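Local atomic coordinates of protein (thiaminase I) (Bacillus subtilis, PDB entry 3THI), a protein that probably degrades thiamin by exchanging its thiazole moiety for another nucleophile, as a thiaminase I with a fold related to periplasmic binding proteins. Residues 60-72 / 89-101. Residues are numbered along the deposited sequence; the frame is centred on the assembly and turned at random.
Sequences LSHFVDAGYLLPF and QGAKRNGEVYGLP
Leu60 CD2 packs against the carbonyl oxygens of Gly90 and Ala91, 3.8 Å from Gly90 O; both oxygens have polar partners, Arg341 NE and Tyr98 N. In the hairpin's type I' turn from Arg93 to Glu96, Asn94 and Gly95 hold the central positions, where both phi angles are positive, as asparagine and glycine tolerate well. With CG anti to the backbone N (chi1 -175°), the long Arg93 chain crosses helix 60-65 past Val64 and Ser61 to grip Asp65 side-on: NE reaches OD1 at 2.9 Å, and NH2 meets the syn side of OD2 at 2.7 Å, nearly straight. Ser61, small enough to let the guanidinium lie close to the helix, covers one face with its CB. A methionine in place of Arg93 would probably leave Asp65 without its counter-charge across the contact, and Asp176, which binds NH1, without this salt bridge. Glu96 lies alongside Pro71, and Val97 O accepts a hydrogen bond from Phe72 N at 2.8 Å. Tyr98 offers two faces to aliphatic groups: Val64 CG2 packs over one, 3.9 Å from the ring centroid, and Pro71 CB over the other; Leu69 CB touches Tyr98 CD1. Apolar Leu100 lays CD2 over the centre of the Phe72 ring. Strand 260-269 pairs with both segments through backbone hydrogen bonds, Leu70 with Val268 and Leu100 with Val266; helix 275-286 packs against Phe72 and Leu100, strand 52-56 against Leu60 and Leu69.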
loop_
_atom_site.group_PDB
_atom_site.type_symbol
_atom_site.label_atom_id
_atom_site.label_comp_id
_atom_site.label_asym_id
_atom_site.label_seq_id
_atom_site.Cartn_x
_atom_site.Cartn_y
_atom_site.Cartn_z
ATOM N N LEU A 60 7.562 4.742 9.690
ATOM C CA LEU A 60 7.532 6.143 10.146
ATOM C C LEU A 60 8.000 6.370 11.581
ATOM O O LEU A 60 8.864 7.213 11.816
ATOM C CB LEU A 60 6.141 6.762 9.966
ATOM C CG LEU A 60 6.084 8.263 10.252
ATOM C CD1 LEU A 60 7.004 8.990 9.270
ATOM C CD2 LEU A 60 4.660 8.785 10.152
ATOM N N SER A 61 7.422 5.629 12.525
ATOM C CA SER A 61 7.769 5.747 13.945
ATOM C C SER A 61 9.262 5.560 14.207
ATOM O O SER A 61 9.872 6.330 14.948
ATOM C CB SER A 61 6.948 4.763 14.772
ATOM O OG SER A 61 5.566 5.052 14.644
ATOM N N HIS A 62 9.845 4.556 13.562
ATOM C CA HIS A 62 11.270 4.285 13.676
ATOM C C HIS A 62 12.095 5.467 13.139
ATOM O O HIS A 62 12.991 5.962 13.818
ATOM C CB HIS A 62 11.623 3.014 12.895
ATOM C CG HIS A 62 13.097 2.786 12.755
ATOM N ND1 HIS A 62 13.693 2.484 11.549
ATOM C CD2 HIS A 62 14.100 2.871 13.659
ATOM C CE1 HIS A 62 15.001 2.401 11.718
ATOM N NE2 HIS A 62 15.272 2.633 12.989
ATOM N N PHE A 63 11.809 5.903 11.916
ATOM C CA PHE A 63 12.541 7.021 11.313
ATOM C C PHE A 63 12.445 8.286 12.151
ATOM O O PHE A 63 13.424 9.010 12.310
ATOM C CB PHE A 63 12.044 7.317 9.892
ATOM C CG PHE A 63 12.344 6.228 8.896
ATOM C CD1 PHE A 63 13.378 5.319 9.117
ATOM C CD2 PHE A 63 11.595 6.118 7.722
ATOM C CE1 PHE A 63 13.654 4.315 8.182
ATOM C CE2 PHE A 63 11.866 5.118 6.787
ATOM C CZ PHE A 63 12.900 4.217 7.016
ATOM N N VAL A 64 11.258 8.552 12.687
ATOM C CA VAL A 64 11.049 9.733 13.512
ATOM C C VAL A 64 11.836 9.677 14.821
ATOM O O VAL A 64 12.608 10.586 15.130
ATOM C CB VAL A 64 9.560 9.941 13.831
ATOM C CG1 VAL A 64 9.395 11.024 14.897
ATOM C CG2 VAL A 64 8.808 10.320 12.567
ATOM N N ASP A 65 11.644 8.600 15.580
ATOM C CA ASP A 65 12.323 8.449 16.862
ATOM C C ASP A 65 13.837 8.391 16.729
ATOM O O ASP A 65 14.553 8.719 17.674
ATOM C CB ASP A 65 11.816 7.211 17.608
ATOM C CG ASP A 65 10.354 7.315 18.012
ATOM O OD1 ASP A 65 9.716 8.378 17.824
ATOM O OD2 ASP A 65 9.841 6.313 18.540
ATOM N N ALA A 66 14.326 7.972 15.563
ATOM C CA ALA A 66 15.764 7.899 15.326
ATOM C C ALA A 66 16.356 9.251 14.918
ATOM O O ALA A 66 17.574 9.378 14.768
ATOM C CB ALA A 66 16.079 6.844 14.281
ATOM N N GLY A 67 15.491 10.248 14.731
ATOM C CA GLY A 67 15.944 11.583 14.362
ATOM C C GLY A 67 16.351 11.768 12.906
ATOM O O GLY A 67 17.120 12.674 12.578
ATOM N N TYR A 68 15.799 10.929 12.032
ATOM C CA TYR A 68 16.082 10.953 10.596
ATOM C C TYR A 68 15.271 11.978 9.804
ATOM O O TYR A 68 15.724 12.478 8.774
ATOM C CB TYR A 68 15.768 9.582 9.990
ATOM C CG TYR A 68 16.816 8.538 10.207
ATOM C CD1 TYR A 68 18.115 8.742 9.774
ATOM C CD2 TYR A 68 16.503 7.327 10.810
ATOM C CE1 TYR A 68 19.084 7.761 9.930
ATOM C CE2 TYR A 68 17.466 6.335 10.973
ATOM C CZ TYR A 68 18.753 6.560 10.530
ATOM O OH TYR A 68 19.717 5.593 10.678
ATOM N N LEU A 69 14.064 12.261 10.280
ATOM C CA LEU A 69 13.151 13.144 9.577
ATOM C C LEU A 69 13.018 14.564 10.078
ATOM O O LEU A 69 13.290 14.861 11.239
ATOM C CB LEU A 69 11.770 12.499 9.517
ATOM C CG LEU A 69 11.734 11.032 9.080
ATOM C CD1 LEU A 69 10.282 10.587 8.959
ATOM C CD2 LEU A 69 12.478 10.830 7.750
ATOM N N LEU A 70 12.640 15.439 9.147
ATOM C CA LEU A 70 12.431 16.847 9.417
ATOM C C LEU A 70 10.916 17.054 9.420
ATOM O O LEU A 70 10.248 16.796 8.425
ATOM C CB LEU A 70 13.096 17.702 8.330
ATOM C CG LEU A 70 13.198 19.189 8.673
ATOM C CD1 LEU A 70 14.133 19.373 9.867
ATOM C CD2 LEU A 70 13.688 19.973 7.454
ATOM N N PRO A 71 10.354 17.518 10.550
ATOM C CA PRO A 71 8.903 17.732 10.627
ATOM C C PRO A 71 8.373 18.853 9.747
ATOM O O PRO A 71 9.091 19.805 9.410
ATOM C CB PRO A 71 8.679 18.028 12.107
ATOM C CG PRO A 71 9.959 18.744 12.494
ATOM C CD PRO A 71 11.021 17.909 11.808
ATOM N N PHE A 72 7.116 18.702 9.344
ATOM C CA PHE A 72 6.432 19.701 8.537
ATOM C C PHE A 72 5.491 20.515 9.439
ATOM O O PHE A 72 4.577 19.966 10.056
ATOM C CB PHE A 72 5.589 19.041 7.441
ATOM C CG PHE A 72 6.390 18.381 6.357
ATOM C CD1 PHE A 72 6.906 17.105 6.538
ATOM C CD2 PHE A 72 6.591 19.020 5.134
ATOM C CE1 PHE A 72 7.607 16.470 5.521
ATOM C CE2 PHE A 72 7.288 18.397 4.111
ATOM C CZ PHE A 72 7.797 17.114 4.307
ATOM N N GLN A 89 -3.516 12.411 9.421
ATOM C CA GLN A 89 -3.405 12.051 10.831
ATOM C C GLN A 89 -2.403 10.917 11.030
ATOM O O GLN A 89 -1.633 10.930 11.981
ATOM C CB GLN A 89 -4.779 11.652 11.380
ATOM C CG GLN A 89 -4.879 11.715 12.901
ATOM C CD GLN A 89 -4.727 13.137 13.451
ATOM O OE1 GLN A 89 -4.258 13.326 14.580
ATOM N NE2 GLN A 89 -5.127 14.142 12.656
ATOM N N GLY A 90 -2.410 9.949 10.119
ATOM C CA GLY A 90 -1.492 8.830 10.214
ATOM C C GLY A 90 -0.041 9.208 9.984
ATOM O O GLY A 90 0.861 8.401 10.206
ATOM N N ALA A 91 0.187 10.447 9.561
ATOM C CA ALA A 91 1.531 10.948 9.292
ATOM C C ALA A 91 2.109 11.754 10.456
ATOM O O ALA A 91 3.198 12.319 10.352
ATOM C CB ALA A 91 1.519 11.791 8.013
ATOM N N LYS A 92 1.385 11.790 11.569
ATOM C CA LYS A 92 1.826 12.536 12.746
ATOM C C LYS A 92 2.454 11.702 13.867
ATOM O O LYS A 92 1.967 10.620 14.214
ATOM C CB LYS A 92 0.660 13.316 13.350
ATOM C CG LYS A 92 -0.042 14.284 12.439
ATOM C CD LYS A 92 -1.035 15.060 13.265
ATOM C CE LYS A 92 -1.866 16.016 12.442
ATOM N NZ LYS A 92 -2.858 16.685 13.340
ATOM N N ARG A 93 3.484 12.269 14.489
ATOM C CA ARG A 93 4.181 11.643 15.611
ATOM C C ARG A 93 4.769 12.744 16.484
ATOM O O ARG A 93 5.351 13.707 15.978
ATOM C CB ARG A 93 5.293 10.696 15.128
ATOM C CG ARG A 93 5.971 9.915 16.255
ATOM C CD ARG A 93 6.504 8.581 15.748
ATOM N NE ARG A 93 7.130 7.743 16.779
ATOM C CZ ARG A 93 6.473 6.960 17.635
ATOM N NH1 ARG A 93 5.148 6.904 17.622
ATOM N NH2 ARG A 93 7.141 6.138 18.427
ATOM N N ASN A 94 4.592 12.616 17.797
ATOM C CA ASN A 94 5.107 13.611 18.744
ATOM C C ASN A 94 4.456 14.974 18.502
ATOM O O ASN A 94 5.089 16.017 18.682
ATOM C CB ASN A 94 6.637 13.724 18.628
ATOM C CG ASN A 94 7.342 12.402 18.904
ATOM O OD1 ASN A 94 6.797 11.534 19.574
ATOM N ND2 ASN A 94 8.549 12.243 18.372
ATOM N N GLY A 95 3.190 14.945 18.084
ATOM C CA GLY A 95 2.446 16.159 17.805
ATOM C C GLY A 95 2.851 16.854 16.516
ATOM O O GLY A 95 2.398 17.966 16.251
ATOM N N GLU A 96 3.663 16.193 15.689
ATOM C CA GLU A 96 4.127 16.791 14.439
ATOM C C GLU A 96 3.868 15.938 13.191
ATOM O O GLU A 96 3.869 14.701 13.253
ATOM C CB GLU A 96 5.631 17.074 14.526
ATOM C CG GLU A 96 6.054 17.913 15.710
ATOM C CD GLU A 96 7.540 18.208 15.710
ATOM O OE1 GLU A 96 8.327 17.302 16.044
ATOM O OE2 GLU A 96 7.928 19.346 15.371
ATOM N N VAL A 97 3.623 16.608 12.065
ATOM C CA VAL A 97 3.425 15.922 10.789
ATOM C C VAL A 97 4.848 15.621 10.298
ATOM O O VAL A 97 5.685 16.517 10.239
ATOM C CB VAL A 97 2.708 16.819 9.764
ATOM C CG1 VAL A 97 2.625 16.121 8.411
ATOM C CG2 VAL A 97 1.325 17.180 10.265
ATOM N N TYR A 98 5.140 14.355 10.021
ATOM C CA TYR A 98 6.480 13.981 9.578
ATOM C C TYR A 98 6.574 13.480 8.137
ATOM O O TYR A 98 7.653 13.113 7.676
ATOM C CB TYR A 98 7.085 12.956 10.545
ATOM C CG TYR A 98 7.882 13.594 11.661
ATOM C CD1 TYR A 98 9.217 13.953 11.467
ATOM C CD2 TYR A 98 7.309 13.843 12.906
ATOM C CE1 TYR A 98 9.960 14.545 12.477
ATOM C CE2 TYR A 98 8.050 14.435 13.933
ATOM C CZ TYR A 98 9.376 14.784 13.706
ATOM O OH TYR A 98 10.123 15.376 14.702
ATOM N N GLY A 99 5.451 13.516 7.426
ATOM C CA GLY A 99 5.423 13.056 6.057
ATOM C C GLY A 99 4.182 13.537 5.340
ATOM O O GLY A 99 3.156 13.815 5.961
ATOM N N LEU A 100 4.298 13.699 4.026
ATOM C CA LEU A 100 3.175 14.139 3.222
ATOM C C LEU A 100 2.607 12.930 2.505
ATOM O O LEU A 100 3.253 12.353 1.631
ATOM C CB LEU A 100 3.610 15.217 2.215
ATOM C CG LEU A 100 4.300 16.469 2.780
ATOM C CD1 LEU A 100 4.428 17.517 1.703
ATOM C CD2 LEU A 100 3.524 17.056 3.951
ATOM N N PRO A 101 1.393 12.511 2.889
ATOM C CA PRO A 101 0.711 11.362 2.294
ATOM C C PRO A 101 0.649 11.472 0.761
ATOM O O PRO A 101 0.101 12.431 0.216
ATOM C CB PRO A 101 -0.672 11.440 2.929
ATOM C CG PRO A 101 -0.381 12.001 4.268
ATOM C CD PRO A 101 0.559 13.116 3.943
HETATM O O HOH W 1 9.858 14.501 7.183
#